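Local coordinates for ParA (Salmonella enterica subsp. enterica serovar Newport str. SL317, PDB 3EZF), which probably hydrolyses ATP as a P-loop partition protein that segregates plasmid DNA and, under control of ADP, acts in transcriptional regulation through a winged helix-turn-helix region, at residues Leu136-Leu142 against Thr388-Phe392; Ala269-Thr275 against Arg309-Gly315; Leu342-Pro347 against Glu383-Phe387. One frame throughout, in Å; residues are numbered along the deposited sequence.

Contact 1 of 3, residues Leu136-Leu142 against Thr388-Phe392; sequences LRVHQDL and TKAVF. With SO4 (sulfate ion), chain E; SO4 (sulfate ion), chain G.
Leu-136, in the last turn of helix 129-138, sets its CD2 3.9 Å from Phe-392 CB and reaches the ring of Phe-392 at its edge, close to the ring plane. His-139 is the first residue to leave helical geometry. Its imidazole crosses the chain of Lys-389 at about a right angle, with NE2 4.0 Å from Lys-389 CD. The same nitrogen makes a weak hydrogen bond to Asp-141 OD2 (3.3 Å, 145° at the hydrogen). Asp-141 OD2 is also a long salt-bridge partner of Lys-389 NZ, at 4.0 Å. Lys-389 bends at chi2 and chi4, and its NZ donates over 3.0 Å to O4 of the sulfate of chain E, an ion probably from the crystallisation liquor. Leu-142 then lies over one face of the Phe-392 ring, its CG 4.1 Å from the centroid and 14° off the normal, a CH-pi contact; a trans chi1 (-176°) swings the ring to Leu-142, and the ring also stacks with His-145. Helix 378-400 thus packs on the end of helix 129-138 and its following turn. Phe-252 touches Leu-136 and Phe-250 touches Phe-392, both from strand 250-254 in the parallel sheet of a P-loop NTPase fold.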
loop_
_atom_site.group_PDB
_atom_site.type_symbol
_atom_site.label_atom_id
_atom_site.label_comp_id
_atom_site.label_asym_id
_atom_site.label_seq_id
_atom_site.Cartn_x
_atom_site.Cartn_y
_atom_site.Cartn_z
ATOM N N LEU A 136 12.312 -12.587 -16.627
ATOM C CA LEU A 136 12.154 -12.765 -18.065
ATOM C C LEU A 136 13.469 -12.461 -18.805
ATOM O O LEU A 136 13.852 -13.163 -19.736
ATOM C CB LEU A 136 11.024 -11.851 -18.577
ATOM C CG LEU A 136 9.600 -12.224 -18.133
ATOM C CD1 LEU A 136 8.582 -11.169 -18.536
ATOM C CD2 LEU A 136 9.247 -13.552 -18.758
ATOM N N ARG A 137 14.169 -11.429 -18.347
ATOM C CA ARG A 137 15.410 -10.991 -18.971
ATOM C C ARG A 137 16.562 -11.976 -18.897
ATOM O O ARG A 137 17.122 -12.363 -19.920
ATOM C CB ARG A 137 15.859 -9.655 -18.365
ATOM C CG ARG A 137 16.467 -8.697 -19.362
ATOM C CD ARG A 137 17.871 -9.085 -19.773
ATOM N NE ARG A 137 18.172 -8.663 -21.149
ATOM C CZ ARG A 137 19.353 -8.216 -21.561
ATOM N NH1 ARG A 137 20.361 -8.106 -20.708
ATOM N NH2 ARG A 137 19.532 -7.923 -22.831
ATOM N N VAL A 138 16.913 -12.384 -17.690
ATOM C CA VAL A 138 18.037 -13.275 -17.507
ATOM C C VAL A 138 17.686 -14.740 -17.538
ATOM O O VAL A 138 18.547 -15.577 -17.289
ATOM C CB VAL A 138 18.737 -12.989 -16.176
ATOM C CG1 VAL A 138 18.986 -11.497 -16.031
ATOM C CG2 VAL A 138 17.890 -13.499 -15.024
ATOM N N HIS A 139 16.439 -15.068 -17.845
ATOM C CA HIS A 139 16.041 -16.470 -17.862
ATOM C C HIS A 139 16.991 -17.353 -18.657
ATOM O O HIS A 139 17.659 -16.900 -19.587
ATOM C CB HIS A 139 14.635 -16.641 -18.427
ATOM C CG HIS A 139 14.070 -18.014 -18.225
ATOM N ND1 HIS A 139 13.437 -18.396 -17.061
ATOM C CD2 HIS A 139 14.041 -19.098 -19.040
ATOM C CE1 HIS A 139 13.035 -19.651 -17.172
ATOM N NE2 HIS A 139 13.390 -20.096 -18.362
ATOM N N GLN A 140 17.030 -18.626 -18.278
ATOM C CA GLN A 140 17.876 -19.626 -18.922
ATOM C C GLN A 140 17.576 -19.757 -20.413
ATOM O O GLN A 140 18.414 -19.434 -21.258
ATOM C CB GLN A 140 17.657 -20.989 -18.256
ATOM C CG GLN A 140 18.172 -21.093 -16.834
ATOM C CD GLN A 140 19.654 -21.403 -16.795
ATOM O OE1 GLN A 140 20.460 -20.692 -17.387
ATOM N NE2 GLN A 140 20.020 -22.473 -16.101
ATOM N N ASP A 141 16.371 -20.236 -20.720
ATOM C CA ASP A 141 15.956 -20.442 -22.098
ATOM C C ASP A 141 15.281 -19.249 -22.718
ATOM O O ASP A 141 14.470 -19.419 -23.632
ATOM C CB ASP A 141 14.993 -21.622 -22.226
ATOM C CG ASP A 141 14.822 -22.374 -20.948
ATOM O OD1 ASP A 141 15.859 -22.739 -20.347
ATOM O OD2 ASP A 141 13.651 -22.606 -20.565
ATOM N N LEU A 142 15.593 -18.052 -22.236
ATOM C CA LEU A 142 14.975 -16.866 -22.796
ATOM C C LEU A 142 16.022 -15.884 -23.243
ATOM O O LEU A 142 15.700 -14.933 -23.945
ATOM C CB LEU A 142 14.039 -16.215 -21.780
ATOM C CG LEU A 142 12.531 -16.528 -21.807
ATOM C CD1 LEU A 142 12.262 -18.009 -21.921
ATOM C CD2 LEU A 142 11.892 -15.976 -20.536
ATOM N N THR A 388 8.098 -17.846 -14.604
ATOM C CA THR A 388 8.465 -16.889 -15.634
ATOM C C THR A 388 8.218 -17.531 -17.002
ATOM O O THR A 388 7.448 -17.012 -17.816
ATOM C CB THR A 388 9.947 -16.509 -15.509
ATOM O OG1 THR A 388 10.196 -16.018 -14.188
ATOM C CG2 THR A 388 10.310 -15.429 -16.508
ATOM N N LYS A 389 8.868 -18.667 -17.241
ATOM C CA LYS A 389 8.714 -19.390 -18.495
ATOM C C LYS A 389 7.225 -19.512 -18.825
ATOM O O LYS A 389 6.816 -19.335 -19.975
ATOM C CB LYS A 389 9.337 -20.784 -18.370
ATOM C CG LYS A 389 9.223 -21.654 -19.627
ATOM C CD LYS A 389 10.282 -21.289 -20.665
ATOM C CE LYS A 389 10.030 -21.983 -21.991
ATOM N NZ LYS A 389 9.978 -23.464 -21.858
ATOM N N ALA A 390 6.424 -19.808 -17.801
ATOM C CA ALA A 390 4.975 -19.963 -17.942
ATOM C C ALA A 390 4.317 -18.688 -18.475
ATOM O O ALA A 390 3.529 -18.712 -19.423
ATOM C CB ALA A 390 4.375 -20.335 -16.600
ATOM N N VAL A 391 4.650 -17.568 -17.854
ATOM C CA VAL A 391 4.112 -16.283 -18.263
ATOM C C VAL A 391 4.592 -15.976 -19.679
ATOM O O VAL A 391 3.806 -15.561 -20.527
ATOM C CB VAL A 391 4.591 -15.169 -17.303
ATOM C CG1 VAL A 391 3.862 -13.886 -17.586
ATOM C CG2 VAL A 391 4.366 -15.596 -15.865
ATOM N N PHE A 392 5.881 -16.193 -19.935
ATOM C CA PHE A 392 6.436 -15.917 -21.250
ATOM C C PHE A 392 5.758 -16.700 -22.377
ATOM O O PHE A 392 5.487 -16.154 -23.448
ATOM C CB PHE A 392 7.935 -16.198 -21.263
ATOM C CG PHE A 392 8.591 -15.840 -22.565
ATOM C CD1 PHE A 392 8.564 -16.725 -23.647
ATOM C CD2 PHE A 392 9.165 -14.582 -22.739
ATOM C CE1 PHE A 392 9.088 -16.361 -24.884
ATOM C CE2 PHE A 392 9.693 -14.207 -23.973
ATOM C CZ PHE A 392 9.654 -15.104 -25.049
HETATM S S SO4 E . 10.122 -23.268 -25.609
HETATM O O1 SO4 E . 10.737 -23.238 -26.950
HETATM O O2 SO4 E . 8.908 -24.103 -25.646
HETATM O O3 SO4 E . 9.758 -21.899 -25.204
HETATM O O4 SO4 E . 11.083 -23.828 -24.638
HETATM S S SO4 G . 20.523 -4.141 -23.531
HETATM O O1 SO4 G . 21.591 -3.503 -24.321
HETATM O O2 SO4 G . 19.464 -4.625 -24.435
HETATM O O3 SO4 G . 19.957 -3.160 -22.585
HETATM O O4 SO4 G . 21.085 -5.272 -22.776
#

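Contact 2 of 3, residues Ala269-Thr275 against Arg309-Gly315; sequences ASDLLLT and RLSASIG
Asp-271 O is gripped twice by Ser-311. Ser-311 N donates to Asp-271 O over 2.9 Å from above the carbonyl plane, 48° out of it, whereas Ser-311 OG reaches the same Asp-271 O at 3.1 Å within the plane, on a lone pair. For this, Ser-311 sets OG between its own N and carbonyl carbon. The Asp-271 carboxylate turns to Arg-309: NH2 of Arg-309 meets OD2 of Asp-271 at 3.2 Å in a salt bridge that uses the anti lone pair of OD2. OD2 sits near the guanidinium plane, although the carboxylate and guanidinium planes are 68° apart. With its chain bent at chi3, Arg-309 runs beside Asp-271, pointing the same way, and its CD lies by Ala-269 O.

Beyond these loops, strands 272-275 and 312-315 run parallel, 10° apart, as neighbours in the six-stranded sheet of the P-loop NTPase fold; within this chain 312-317 is an outermost strand. The backbone evidence is Leu-273 N to Ala-312 O at 3.0 Å, Ile-314 N to Leu-273 O at 2.9 Å and Thr-275 N to Ile-314 O at 2.7 Å.

On one face, Leu-272 CD2 packs 3.7 Å from Ala-312 CB and also touches Ile-314 CG1. Val-398 and Arg-394 of helix 378-400 lie against Ala-312 and Ile-314 there. On the opposite face, Leu-310 CD1 lies 3.7 Å from Leu-273 CB. Ser-313 points to that face too, its OG bonded to Asp-6 of the second subunit, whose Val-10 packs on Leu-310.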
loop_
_atom_site.group_PDB
_atom_site.type_symbol
_atom_site.label_atom_id
_atom_site.label_comp_id
_atom_site.label_asym_id
_atom_site.label_seq_id
_atom_site.Cartn_x
_atom_site.Cartn_y
_atom_site.Cartn_z
ATOM N N ALA A 269 -4.002 1.799 -22.937
ATOM C CA ALA A 269 -2.841 1.672 -23.806
ATOM C C ALA A 269 -2.266 0.280 -23.829
ATOM O O ALA A 269 -1.344 0.002 -24.601
ATOM C CB ALA A 269 -1.766 2.644 -23.359
ATOM N N SER A 270 -2.811 -0.590 -22.985
ATOM C CA SER A 270 -2.338 -1.960 -22.865
ATOM C C SER A 270 -3.141 -2.960 -23.679
ATOM O O SER A 270 -4.345 -2.797 -23.889
ATOM C CB SER A 270 -2.343 -2.364 -21.392
ATOM O OG SER A 270 -1.791 -1.327 -20.603
ATOM N N ASP A 271 -2.467 -4.010 -24.131
ATOM C CA ASP A 271 -3.141 -5.027 -24.919
ATOM C C ASP A 271 -3.293 -6.335 -24.166
ATOM O O ASP A 271 -3.956 -7.256 -24.639
ATOM C CB ASP A 271 -2.408 -5.257 -26.256
ATOM C CG ASP A 271 -0.927 -4.961 -26.170
ATOM O OD1 ASP A 271 -0.296 -5.407 -25.189
ATOM O OD2 ASP A 271 -0.396 -4.289 -27.081
ATOM N N LEU A 272 -2.704 -6.403 -22.979
ATOM C CA LEU A 272 -2.773 -7.609 -22.158
ATOM C C LEU A 272 -2.967 -7.251 -20.676
ATOM O O LEU A 272 -2.208 -6.475 -20.105
ATOM C CB LEU A 272 -1.479 -8.436 -22.349
ATOM C CG LEU A 272 -1.301 -9.877 -21.833
ATOM C CD1 LEU A 272 -0.174 -9.928 -20.817
ATOM C CD2 LEU A 272 -2.581 -10.396 -21.221
ATOM N N LEU A 273 -3.994 -7.819 -20.059
ATOM C CA LEU A 273 -4.257 -7.577 -18.652
ATOM C C LEU A 273 -3.635 -8.720 -17.874
ATOM O O LEU A 273 -4.027 -9.869 -18.044
ATOM C CB LEU A 273 -5.752 -7.573 -18.377
ATOM C CG LEU A 273 -6.138 -6.931 -17.047
ATOM C CD1 LEU A 273 -6.026 -5.410 -17.179
ATOM C CD2 LEU A 273 -7.555 -7.306 -16.688
ATOM N N LEU A 274 -2.664 -8.422 -17.024
ATOM C CA LEU A 274 -2.043 -9.483 -16.256
ATOM C C LEU A 274 -2.503 -9.368 -14.807
ATOM O O LEU A 274 -2.073 -8.485 -14.074
ATOM C CB LEU A 274 -0.520 -9.401 -16.378
ATOM C CG LEU A 274 0.293 -10.573 -15.824
ATOM C CD1 LEU A 274 1.737 -10.433 -16.241
ATOM C CD2 LEU A 274 0.199 -10.596 -14.310
ATOM N N THR A 275 -3.401 -10.271 -14.415
ATOM C CA THR A 275 -3.956 -10.293 -13.070
ATOM C C THR A 275 -3.381 -11.364 -12.158
ATOM O O THR A 275 -3.690 -12.544 -12.288
ATOM C CB THR A 275 -5.473 -10.526 -13.075
ATOM O OG1 THR A 275 -6.125 -9.479 -13.798
ATOM C CG2 THR A 275 -6.005 -10.554 -11.644
ATOM N N ARG A 309 -7.206 -1.014 -26.114
ATOM C CA ARG A 309 -6.475 -1.969 -26.938
ATOM C C ARG A 309 -6.497 -3.335 -26.274
ATOM O O ARG A 309 -6.131 -4.330 -26.884
ATOM C CB ARG A 309 -5.014 -1.545 -27.071
ATOM C CG ARG A 309 -4.780 -0.163 -27.661
ATOM C CD ARG A 309 -3.309 0.243 -27.534
ATOM N NE ARG A 309 -2.390 -0.850 -27.881
ATOM C CZ ARG A 309 -2.126 -1.253 -29.122
ATOM N NH1 ARG A 309 -2.709 -0.652 -30.146
ATOM N NH2 ARG A 309 -1.286 -2.257 -29.336
ATOM N N LEU A 310 -6.900 -3.365 -25.008
ATOM C CA LEU A 310 -6.941 -4.605 -24.253
ATOM C C LEU A 310 -7.476 -5.733 -25.131
ATOM O O LEU A 310 -8.558 -5.626 -25.677
ATOM C CB LEU A 310 -7.812 -4.411 -23.012
ATOM C CG LEU A 310 -7.723 -5.464 -21.911
ATOM C CD1 LEU A 310 -6.270 -5.777 -21.589
ATOM C CD2 LEU A 310 -8.445 -4.925 -20.690
ATOM N N SER A 311 -6.716 -6.813 -25.275
ATOM C CA SER A 311 -7.143 -7.927 -26.119
ATOM C C SER A 311 -6.754 -9.327 -25.613
ATOM O O SER A 311 -7.002 -10.317 -26.282
ATOM C CB SER A 311 -6.555 -7.752 -27.502
ATOM O OG SER A 311 -5.137 -7.824 -27.419
ATOM N N ALA A 312 -6.130 -9.411 -24.450
ATOM C CA ALA A 312 -5.733 -10.691 -23.901
ATOM C C ALA A 312 -5.744 -10.557 -22.384
ATOM O O ALA A 312 -5.810 -9.449 -21.858
ATOM C CB ALA A 312 -4.346 -11.051 -24.384
ATOM N N SER A 313 -5.690 -11.678 -21.678
ATOM C CA SER A 313 -5.673 -11.614 -20.227
ATOM C C SER A 313 -5.061 -12.873 -19.632
ATOM O O SER A 313 -5.218 -13.965 -20.161
ATOM C CB SER A 313 -7.086 -11.413 -19.683
ATOM O OG SER A 313 -7.830 -12.604 -19.807
ATOM N N ILE A 314 -4.352 -12.702 -18.527
ATOM C CA ILE A 314 -3.720 -13.809 -17.840
ATOM C C ILE A 314 -3.997 -13.638 -16.356
ATOM O O ILE A 314 -3.942 -12.526 -15.838
ATOM C CB ILE A 314 -2.189 -13.807 -18.058
ATOM C CG1 ILE A 314 -1.860 -13.864 -19.552
ATOM C CG2 ILE A 314 -1.558 -14.982 -17.324
ATOM C CD1 ILE A 314 -2.353 -15.096 -20.265
ATOM N N GLY A 315 -4.314 -14.740 -15.685
ATOM C CA GLY A 315 -4.577 -14.710 -14.258
ATOM C C GLY A 315 -3.814 -15.847 -13.603
ATOM O O GLY A 315 -3.550 -16.856 -14.257
#

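Contact 3 of 3, residues Leu342-Pro347 against Glu383-Phe387; sequences LDSSLP and EAERF
The chain at Leu-342-Pro-347 has no regular helix or strand and passes beside helix 378-400, of which Glu-383-Phe-387 is a part. The CA atoms come nearest at Leu-346 and Phe-387, 5.5 Å apart, and at Pro-347 and Ala-384, 6.0 Å apart. Phe-387 carries the contact: with CG anti to its backbone N (chi1 168°), its ring is directed at the loop. Leu-346 lies over one face of that ring; the closeness of its CB is doubtful, but its methyls also pack there, CD1 by Phe-387 CD2 and CD2 3.7 Å from Phe-387 CE2. Leu-342 crosses the phenylalanine at about a right angle, CD1 3.7 Å from Phe-387 CE1, and the carbonyl oxygen of Ser-344 lies at the ring edge. Near the start of the helical segment, the Pro-347 ring rests obliquely against the aliphatic part of Glu-383, and its CG stands 4.2 Å from Ala-384 CB. Phe-316 of strand 312-317 meets Phe-387 edge-to-face, which extends the cluster to the sheet. With no hydrogen bond or salt bridge across the two segments, cohesion comes mainly from dispersion and burial of the Phe-387 ring; directional bonds to the loop come from elsewhere, Asp-343 pairing with Arg-394 and Leu-342 bonding to Gly-315.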
loop_
_atom_site.group_PDB
_atom_site.type_symbol
_atom_site.label_atom_id
_atom_site.label_comp_id
_atom_site.label_asym_id
_atom_site.label_seq_id
_atom_site.Cartn_x
_atom_site.Cartn_y
_atom_site.Cartn_z
ATOM N N LEU A 342 -3.591 -19.083 -15.583
ATOM C CA LEU A 342 -2.306 -19.712 -15.877
ATOM C C LEU A 342 -2.376 -21.202 -15.538
ATOM O O LEU A 342 -3.384 -21.680 -15.012
ATOM C CB LEU A 342 -1.172 -19.058 -15.073
ATOM C CG LEU A 342 -0.259 -18.059 -15.798
ATOM C CD1 LEU A 342 0.900 -17.678 -14.899
ATOM C CD2 LEU A 342 0.277 -18.672 -17.079
ATOM N N ASP A 343 -1.307 -21.930 -15.850
ATOM C CA ASP A 343 -1.234 -23.364 -15.582
ATOM C C ASP A 343 -0.176 -23.573 -14.524
ATOM O O ASP A 343 0.129 -24.699 -14.134
ATOM C CB ASP A 343 -0.838 -24.116 -16.841
ATOM C CG ASP A 343 -1.661 -23.711 -18.028
ATOM O OD1 ASP A 343 -2.886 -23.972 -18.015
ATOM O OD2 ASP A 343 -1.078 -23.123 -18.965
ATOM N N SER A 344 0.401 -22.462 -14.085
ATOM C CA SER A 344 1.410 -22.474 -13.047
ATOM C C SER A 344 1.162 -21.220 -12.223
ATOM O O SER A 344 0.718 -20.196 -12.748
ATOM C CB SER A 344 2.814 -22.455 -13.653
ATOM O OG SER A 344 3.600 -23.500 -13.102
ATOM N N SER A 345 1.418 -21.318 -10.926
ATOM C CA SER A 345 1.223 -20.191 -10.034
ATOM C C SER A 345 2.583 -19.746 -9.529
ATOM O O SER A 345 3.461 -20.570 -9.272
ATOM C CB SER A 345 0.332 -20.598 -8.859
ATOM O OG SER A 345 0.940 -21.631 -8.108
ATOM N N LEU A 346 2.755 -18.436 -9.407
ATOM C CA LEU A 346 4.005 -17.865 -8.933
ATOM C C LEU A 346 4.178 -18.134 -7.450
ATOM O O LEU A 346 3.296 -17.831 -6.663
ATOM C CB LEU A 346 4.012 -16.355 -9.178
ATOM C CG LEU A 346 5.039 -15.494 -8.439
ATOM C CD1 LEU A 346 6.452 -15.943 -8.788
ATOM C CD2 LEU A 346 4.821 -14.033 -8.806
ATOM N N PRO A 347 5.324 -18.711 -7.052
ATOM C CA PRO A 347 5.566 -18.997 -5.634
ATOM C C PRO A 347 5.978 -17.724 -4.890
ATOM O O PRO A 347 6.156 -16.663 -5.494
ATOM C CB PRO A 347 6.693 -20.017 -5.685
ATOM C CG PRO A 347 7.515 -19.499 -6.824
ATOM C CD PRO A 347 6.462 -19.165 -7.876
ATOM N N GLU A 383 11.224 -22.992 -8.685
ATOM C CA GLU A 383 9.780 -22.818 -8.795
ATOM C C GLU A 383 9.415 -21.496 -9.473
ATOM O O GLU A 383 8.436 -21.415 -10.215
ATOM C CB GLU A 383 9.142 -22.884 -7.398
ATOM C CG GLU A 383 7.623 -22.796 -7.397
ATOM C CD GLU A 383 6.963 -23.967 -8.108
ATOM O OE1 GLU A 383 5.771 -23.846 -8.469
ATOM O OE2 GLU A 383 7.631 -25.009 -8.297
ATOM N N ALA A 384 10.203 -20.460 -9.212
ATOM C CA ALA A 384 9.951 -19.150 -9.798
ATOM C C ALA A 384 10.293 -19.161 -11.280
ATOM O O ALA A 384 9.538 -18.641 -12.101
ATOM C CB ALA A 384 10.772 -18.091 -9.079
ATOM N N GLU A 385 11.433 -19.757 -11.614
ATOM C CA GLU A 385 11.882 -19.826 -12.996
ATOM C C GLU A 385 10.787 -20.379 -13.891
ATOM O O GLU A 385 10.441 -19.787 -14.912
ATOM C CB GLU A 385 13.133 -20.700 -13.111
ATOM C CG GLU A 385 14.332 -20.187 -12.314
ATOM C CD GLU A 385 15.661 -20.754 -12.811
ATOM O OE1 GLU A 385 16.706 -20.464 -12.181
ATOM O OE2 GLU A 385 15.665 -21.481 -13.834
ATOM N N ARG A 386 10.235 -21.517 -13.498
ATOM C CA ARG A 386 9.172 -22.142 -14.272
ATOM C C ARG A 386 7.951 -21.238 -14.388
ATOM O O ARG A 386 7.172 -21.348 -15.340
ATOM C CB ARG A 386 8.786 -23.482 -13.644
ATOM C CG ARG A 386 8.764 -23.467 -12.129
ATOM C CD ARG A 386 9.026 -24.853 -11.586
ATOM N NE ARG A 386 10.251 -25.413 -12.155
ATOM C CZ ARG A 386 10.740 -26.614 -11.857
ATOM N NH1 ARG A 386 10.112 -27.396 -10.984
ATOM N NH2 ARG A 386 11.854 -27.041 -12.442
ATOM N N PHE A 387 7.788 -20.344 -13.417
ATOM C CA PHE A 387 6.671 -19.412 -13.435
ATOM C C PHE A 387 6.888 -18.401 -14.554
ATOM O O PHE A 387 5.978 -18.121 -15.337
ATOM C CB PHE A 387 6.567 -18.664 -12.119
ATOM C CG PHE A 387 5.621 -17.508 -12.176
ATOM C CD1 PHE A 387 4.249 -17.725 -12.237
ATOM C CD2 PHE A 387 6.101 -16.202 -12.240
ATOM C CE1 PHE A 387 3.366 -16.660 -12.359
ATOM C CE2 PHE A 387 5.228 -15.128 -12.363
ATOM C CZ PHE A 387 3.859 -15.355 -12.425
#

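In the fold
From the N terminus, Leu-136-Leu-142 comes first, and its partner on helix 378-400 arrives only near the end of the chain, so contact 1 closes a loop of 245 intervening residues. Contact 2 closes within that loop, joining strands 272-277 and 312-317 across two helices. Contact 3 follows in series, also nested inside contact 1, and closes a loop of 35 residues, much of it (348-374) not modelled, between the segment after helix 324-337 and helix 378-400. Contacts 1 and 3 share that helix, their centres about 11 Å apart, with Ala-390 CB 4.0 Å from Ser-344 CB. Contact 2 meets contact 3 through Gly-315 O and Leu-342 N (2.6 Å, a probable hydrogen bond), and contact 1 through packing of Val-391 on Leu-274.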